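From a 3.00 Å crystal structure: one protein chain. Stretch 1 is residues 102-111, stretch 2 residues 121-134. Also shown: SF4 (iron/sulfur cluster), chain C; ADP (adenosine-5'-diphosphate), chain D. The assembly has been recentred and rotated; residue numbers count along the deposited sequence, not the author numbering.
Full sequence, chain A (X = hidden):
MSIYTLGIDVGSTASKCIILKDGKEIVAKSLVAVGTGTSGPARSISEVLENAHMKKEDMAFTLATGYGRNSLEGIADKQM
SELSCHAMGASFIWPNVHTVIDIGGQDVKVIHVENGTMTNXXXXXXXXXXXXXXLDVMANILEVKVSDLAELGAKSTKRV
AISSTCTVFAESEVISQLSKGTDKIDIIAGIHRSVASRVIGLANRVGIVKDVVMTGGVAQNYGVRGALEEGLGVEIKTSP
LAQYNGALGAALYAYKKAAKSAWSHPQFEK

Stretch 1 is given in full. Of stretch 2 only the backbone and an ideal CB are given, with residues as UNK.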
# COMPACT_ATOMS: atom_id res chain seq x y z
N ASP A 102 14.03 -11.76 -7.49
CA ASP A 102 13.97 -10.71 -8.51
C ASP A 102 13.10 -9.53 -8.13
O ASP A 102 11.86 -9.63 -8.14
CB ASP A 102 13.47 -11.27 -9.84
CG ASP A 102 13.18 -10.19 -10.88
OD1 ASP A 102 12.02 -10.09 -11.35
OD2 ASP A 102 14.13 -9.43 -11.22
N ILE A 103 13.73 -8.40 -7.81
CA ILE A 103 12.98 -7.21 -7.43
C ILE A 103 13.06 -6.20 -8.56
O ILE A 103 14.15 -5.77 -8.95
CB ILE A 103 13.55 -6.52 -6.14
CG1 ILE A 103 13.59 -7.51 -4.97
CG2 ILE A 103 12.65 -5.34 -5.75
CD1 ILE A 103 14.20 -6.93 -3.70
N GLY A 104 11.90 -5.84 -9.10
CA GLY A 104 11.86 -4.85 -10.15
C GLY A 104 10.87 -3.79 -9.74
O GLY A 104 10.29 -3.90 -8.66
N GLY A 105 10.66 -2.76 -10.56
CA GLY A 105 9.68 -1.76 -10.19
C GLY A 105 8.34 -2.45 -10.30
O GLY A 105 8.18 -3.39 -11.09
N GLN A 106 7.38 -2.03 -9.49
CA GLN A 106 6.03 -2.61 -9.52
C GLN A 106 5.79 -4.10 -9.23
O GLN A 106 4.65 -4.58 -9.39
CB GLN A 106 5.37 -2.25 -10.84
CG GLN A 106 5.02 -0.79 -10.92
CD GLN A 106 4.81 -0.31 -12.33
OE1 GLN A 106 4.04 -0.91 -13.09
NE2 GLN A 106 5.50 0.77 -12.70
N ASP A 107 6.82 -4.83 -8.81
CA ASP A 107 6.64 -6.26 -8.48
C ASP A 107 7.89 -6.98 -7.94
O ASP A 107 9.04 -6.58 -8.21
CB ASP A 107 6.14 -7.01 -9.72
CG ASP A 107 7.25 -7.27 -10.71
OD1 ASP A 107 7.87 -6.29 -11.18
OD2 ASP A 107 7.50 -8.46 -11.02
N VAL A 108 7.67 -8.03 -7.16
CA VAL A 108 8.75 -8.83 -6.59
C VAL A 108 8.38 -10.27 -6.84
O VAL A 108 7.20 -10.59 -7.01
CB VAL A 108 8.88 -8.66 -5.07
CG1 VAL A 108 10.25 -9.11 -4.62
CG2 VAL A 108 8.63 -7.23 -4.66
N LYS A 109 9.38 -11.16 -6.84
CA LYS A 109 9.12 -12.59 -7.06
C LYS A 109 10.34 -13.43 -6.73
O LYS A 109 11.48 -13.10 -7.09
CB LYS A 109 8.66 -12.83 -8.51
CG LYS A 109 9.68 -12.47 -9.58
CD LYS A 109 9.09 -12.68 -10.96
CE LYS A 109 8.51 -11.39 -11.55
NZ LYS A 109 9.58 -10.49 -12.10
N VAL A 110 10.12 -14.52 -5.99
CA VAL A 110 11.21 -15.40 -5.60
C VAL A 110 11.00 -16.70 -6.35
O VAL A 110 9.92 -17.28 -6.31
CB VAL A 110 11.21 -15.69 -4.10
CG1 VAL A 110 12.54 -16.31 -3.71
CG2 VAL A 110 10.97 -14.41 -3.32
N ILE A 111 12.05 -17.14 -7.03
CA ILE A 111 11.96 -18.34 -7.84
C ILE A 111 12.90 -19.48 -7.43
O ILE A 111 14.10 -19.28 -7.19
CB ILE A 111 12.22 -17.98 -9.34
CG1 ILE A 111 11.27 -16.87 -9.78
CG2 ILE A 111 12.06 -19.21 -10.22
CD1 ILE A 111 11.60 -16.31 -11.14
N UNK A 121 7.55 -20.89 -7.32
CA UNK A 121 7.76 -19.45 -7.16
C UNK A 121 6.63 -18.76 -6.41
O UNK A 121 5.48 -19.23 -6.39
CB UNK A 121 7.93 -18.80 -8.53
N UNK A 122 6.96 -17.60 -5.85
CA UNK A 122 6.01 -16.77 -5.13
C UNK A 122 6.26 -15.37 -5.67
O UNK A 122 7.42 -14.96 -5.82
CB UNK A 122 6.18 -16.86 -3.61
N UNK A 123 5.21 -14.62 -5.97
CA UNK A 123 5.41 -13.28 -6.48
C UNK A 123 4.36 -12.28 -6.02
O UNK A 123 3.20 -12.64 -5.81
CB UNK A 123 5.44 -13.32 -8.01
N UNK A 124 4.77 -11.02 -5.87
CA UNK A 124 3.87 -9.95 -5.47
C UNK A 124 3.63 -9.04 -6.66
O UNK A 124 4.56 -8.50 -7.26
CB UNK A 124 4.44 -9.16 -4.29
N UNK A 125 2.36 -8.87 -7.00
CA UNK A 125 2.03 -8.06 -8.15
C UNK A 125 1.06 -6.94 -7.81
O UNK A 125 0.91 -5.99 -8.58
CB UNK A 125 1.44 -8.94 -9.25
N UNK A 126 0.43 -7.02 -6.63
CA UNK A 126 -0.56 -6.03 -6.21
C UNK A 126 -0.09 -4.98 -5.20
O UNK A 126 -0.51 -3.82 -5.28
CB UNK A 126 -1.76 -6.77 -5.61
N UNK A 127 0.76 -5.37 -4.26
CA UNK A 127 1.23 -4.44 -3.24
C UNK A 127 2.52 -3.75 -3.71
O UNK A 127 3.45 -4.40 -4.17
CB UNK A 127 1.46 -5.17 -1.92
N UNK A 128 2.56 -2.43 -3.60
CA UNK A 128 3.74 -1.65 -3.97
C UNK A 128 4.86 -1.87 -2.96
O UNK A 128 6.00 -1.50 -3.22
CB UNK A 128 3.40 -0.16 -4.07
N UNK A 129 4.54 -2.47 -1.82
CA UNK A 129 5.55 -2.73 -0.79
C UNK A 129 6.60 -3.71 -1.29
O UNK A 129 6.29 -4.65 -2.02
CB UNK A 129 4.89 -3.27 0.48
N UNK A 130 7.85 -3.48 -0.92
CA UNK A 130 8.92 -4.37 -1.33
C UNK A 130 9.39 -4.22 -2.76
O UNK A 130 10.39 -4.82 -3.17
CB UNK A 130 8.47 -5.82 -1.12
N UNK A 131 8.66 -3.45 -3.55
CA UNK A 131 9.04 -3.23 -4.95
C UNK A 131 9.96 -2.01 -5.05
O UNK A 131 10.16 -1.29 -4.09
CB UNK A 131 7.80 -3.04 -5.83
N UNK A 132 10.51 -1.79 -6.24
CA UNK A 132 11.40 -0.66 -6.41
C UNK A 132 10.60 0.62 -6.32
O UNK A 132 11.16 1.72 -6.16
CB UNK A 132 12.15 -0.74 -7.74
N UNK A 133 9.29 0.47 -6.43
CA UNK A 133 8.38 1.60 -6.37
C UNK A 133 8.32 2.10 -4.92
O UNK A 133 8.10 3.28 -4.65
CB UNK A 133 6.99 1.21 -6.88
N UNK A 134 8.50 1.17 -4.00
CA UNK A 134 8.51 1.48 -2.58
C UNK A 134 9.70 2.43 -2.39
O UNK A 134 9.56 3.52 -1.85
CB UNK A 134 8.62 0.22 -1.71
FE1 SF4 C . 0.01 -0.11 0.89
FE2 SF4 C . -1.97 -1.61 0.32
FE3 SF4 C . -0.56 -0.52 -1.65
FE4 SF4 C . 0.47 -2.43 -0.30
S1 SF4 C . -1.36 -2.67 -1.64
S2 SF4 C . 1.53 -0.47 -0.79
S3 SF4 C . -0.38 -2.13 1.81
S4 SF4 C . -1.87 0.60 -0.15
PB ADP D . 10.84 -3.98 -14.77
O1B ADP D . 10.63 -5.18 -13.89
O2B ADP D . 11.49 -4.28 -16.15
O3B ADP D . 9.63 -3.07 -14.87
PA ADP D . 13.41 -3.41 -13.75
O1A ADP D . 14.29 -2.96 -14.89
O2A ADP D . 13.62 -4.75 -13.20
O3A ADP D . 11.89 -3.15 -14.15
O5' ADP D . 13.46 -2.32 -12.64
C5' ADP D . 14.59 -2.13 -11.97
C4' ADP D . 14.42 -1.35 -10.72
O4' ADP D . 15.74 -1.04 -10.18
C3' ADP D . 13.62 0.07 -10.75
O3' ADP D . 12.89 0.29 -9.52
C2' ADP D . 14.80 0.99 -10.99
O2' ADP D . 14.68 2.39 -10.57
C1' ADP D . 15.88 0.30 -10.16
N9 ADP D . 17.27 0.76 -10.36
C8 ADP D . 17.86 0.94 -11.54
N7 ADP D . 19.06 1.33 -11.44
C5 ADP D . 19.29 1.42 -10.08
C6 ADP D . 20.42 1.78 -9.27
N6 ADP D . 21.62 2.16 -9.80
N1 ADP D . 20.28 1.74 -7.91
C2 ADP D . 19.10 1.37 -7.38
N3 ADP D . 17.99 1.01 -8.05
C4 ADP D . 18.15 1.06 -9.40

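Positions 121 to 124 run antiparallel to strand 107-111 (172° between axes), so CB directions alternate between the two sheet faces.

At 121 the CB lies on the face of K109 and I111, with its ideal position 4.1 Å from I111 CG1; an apolar side chain, branched or aromatic, would suit. The residue is F121. Its chi1 of 81° (p) leads the ring away from stretch 1.

Position 122 turns to the face of V108 and V110. Stretch 1 offers no polar side chain here, only V110, whose CG2 is 5.4 Å from the ideal CB, so polar or apolar groups are plausible. Q122 is found: its backbone N and O both hydrogen-bond to V110, and its end leads away.

At 123 the pair is non-hydrogen-bonded and tight, CA to CA 3.8 Å from K109, the ideal CB 3.3 Å from K109 CB. Several side chains could suit, an unbranched apolar one among them. M123 has an off-well chi1 of 104°, and its CE reaches 3.4 Å from D107 OD2.

Position 124 shares the face of V108, but the ideal CB comes no nearer than 4.1 Å to V108 O. With the chain about to leave the strand, a small polar residue could bind the following backbone. N124 does so: OD1 accepts from the position 127 N at 3.1 Å, and ND2 donates to the position 127 O at 2.6 Å. Its own N donates to V108 O at 2.7 Å.

The ideal CB at 125 is 5.1 Å from D107 CB; CA-to-CB points sideways there and away at 126. Polar residues suit both, and D125 and K126 occupy them. At 127 the backbone approaches the cluster, calling for a ligand: C127 SG binds SF4 FE4 at 2.3 Å. CBs at 128 and 129 point away; stretch 1 sets no limit at either, but the ideal CB at 128 is 3.8 Å from SF4 S2, so a small side chain is a reasonable fit there. A128 and A129 are found.

At 130, phi of 76° favours glycine, and an ideal CB would sit 3.8 Å from V108 CG2. G130 O lies 3.3 Å from V108 CG2.

Position 131 precedes a helix, inviting serine, threonine, aspartate or asparagine as a cap. T131 OG1 accepts from the position 133 N at 2.9 Å, and its CG2 lies 4.0 Å from V108 CG2.

At 132 an ideal CB would clash with ADP O3' at 2.2 Å, so glycine is indicated; G132 N donates to G104 O at 3.2 Å.

Position 133 points toward Q106, where a long polar chain could extend. R133 NH1 lies 4.2 Å from Q106 CG. At 134 stretch 1 offers nothing within reach and sets no preference; the residue is F134.

Stretch 2 (121-134) FQMNDKCAAGTGRF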
# COMPACT_ATOMS: atom_id res chain seq x y z
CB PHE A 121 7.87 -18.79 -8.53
CG PHE A 121 6.54 -18.54 -9.17
CD1 PHE A 121 5.87 -17.33 -8.96
CD2 PHE A 121 5.91 -19.53 -9.90
CE1 PHE A 121 4.58 -17.13 -9.48
CE2 PHE A 121 4.63 -19.34 -10.43
CZ PHE A 121 3.96 -18.14 -10.22
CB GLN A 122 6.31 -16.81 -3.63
CG GLN A 122 5.10 -16.61 -2.74
CD GLN A 122 4.29 -17.88 -2.55
OE1 GLN A 122 3.14 -17.84 -2.09
NE2 GLN A 122 4.88 -19.03 -2.89
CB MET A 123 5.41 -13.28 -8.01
CG MET A 123 4.11 -12.76 -8.62
SD MET A 123 4.23 -12.38 -10.37
CE MET A 123 5.34 -10.95 -10.34
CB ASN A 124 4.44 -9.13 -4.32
CG ASN A 124 3.59 -7.93 -4.01
OD1 ASN A 124 2.35 -8.01 -4.01
ND2 ASN A 124 4.24 -6.80 -3.73
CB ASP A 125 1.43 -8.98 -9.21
CG ASP A 125 1.53 -8.40 -10.59
OD1 ASP A 125 0.81 -7.42 -10.87
OD2 ASP A 125 2.32 -8.93 -11.40
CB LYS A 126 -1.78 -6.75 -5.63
CG LYS A 126 -2.31 -7.86 -6.51
CD LYS A 126 -3.41 -8.62 -5.79
CE LYS A 126 -3.91 -9.79 -6.61
NZ LYS A 126 -4.96 -10.56 -5.89
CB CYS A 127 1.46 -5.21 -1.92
SG CYS A 127 1.90 -4.18 -0.49
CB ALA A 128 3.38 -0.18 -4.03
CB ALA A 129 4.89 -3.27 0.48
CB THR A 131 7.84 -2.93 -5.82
OG1 THR A 131 7.46 -1.57 -5.60
CG2 THR A 131 6.68 -3.86 -5.48
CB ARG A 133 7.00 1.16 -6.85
CG ARG A 133 5.98 2.26 -6.83
CD ARG A 133 6.46 3.49 -7.59
NE ARG A 133 5.35 4.40 -7.79
CZ ARG A 133 4.28 4.11 -8.54
NH1 ARG A 133 4.19 2.93 -9.16
NH2 ARG A 133 3.29 4.99 -8.64
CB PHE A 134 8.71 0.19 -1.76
CG PHE A 134 8.84 0.41 -0.28
CD1 PHE A 134 7.72 0.73 0.49
CD2 PHE A 134 10.08 0.35 0.34
CE1 PHE A 134 7.82 0.99 1.85
CE2 PHE A 134 10.21 0.61 1.71
CZ PHE A 134 9.07 0.93 2.47
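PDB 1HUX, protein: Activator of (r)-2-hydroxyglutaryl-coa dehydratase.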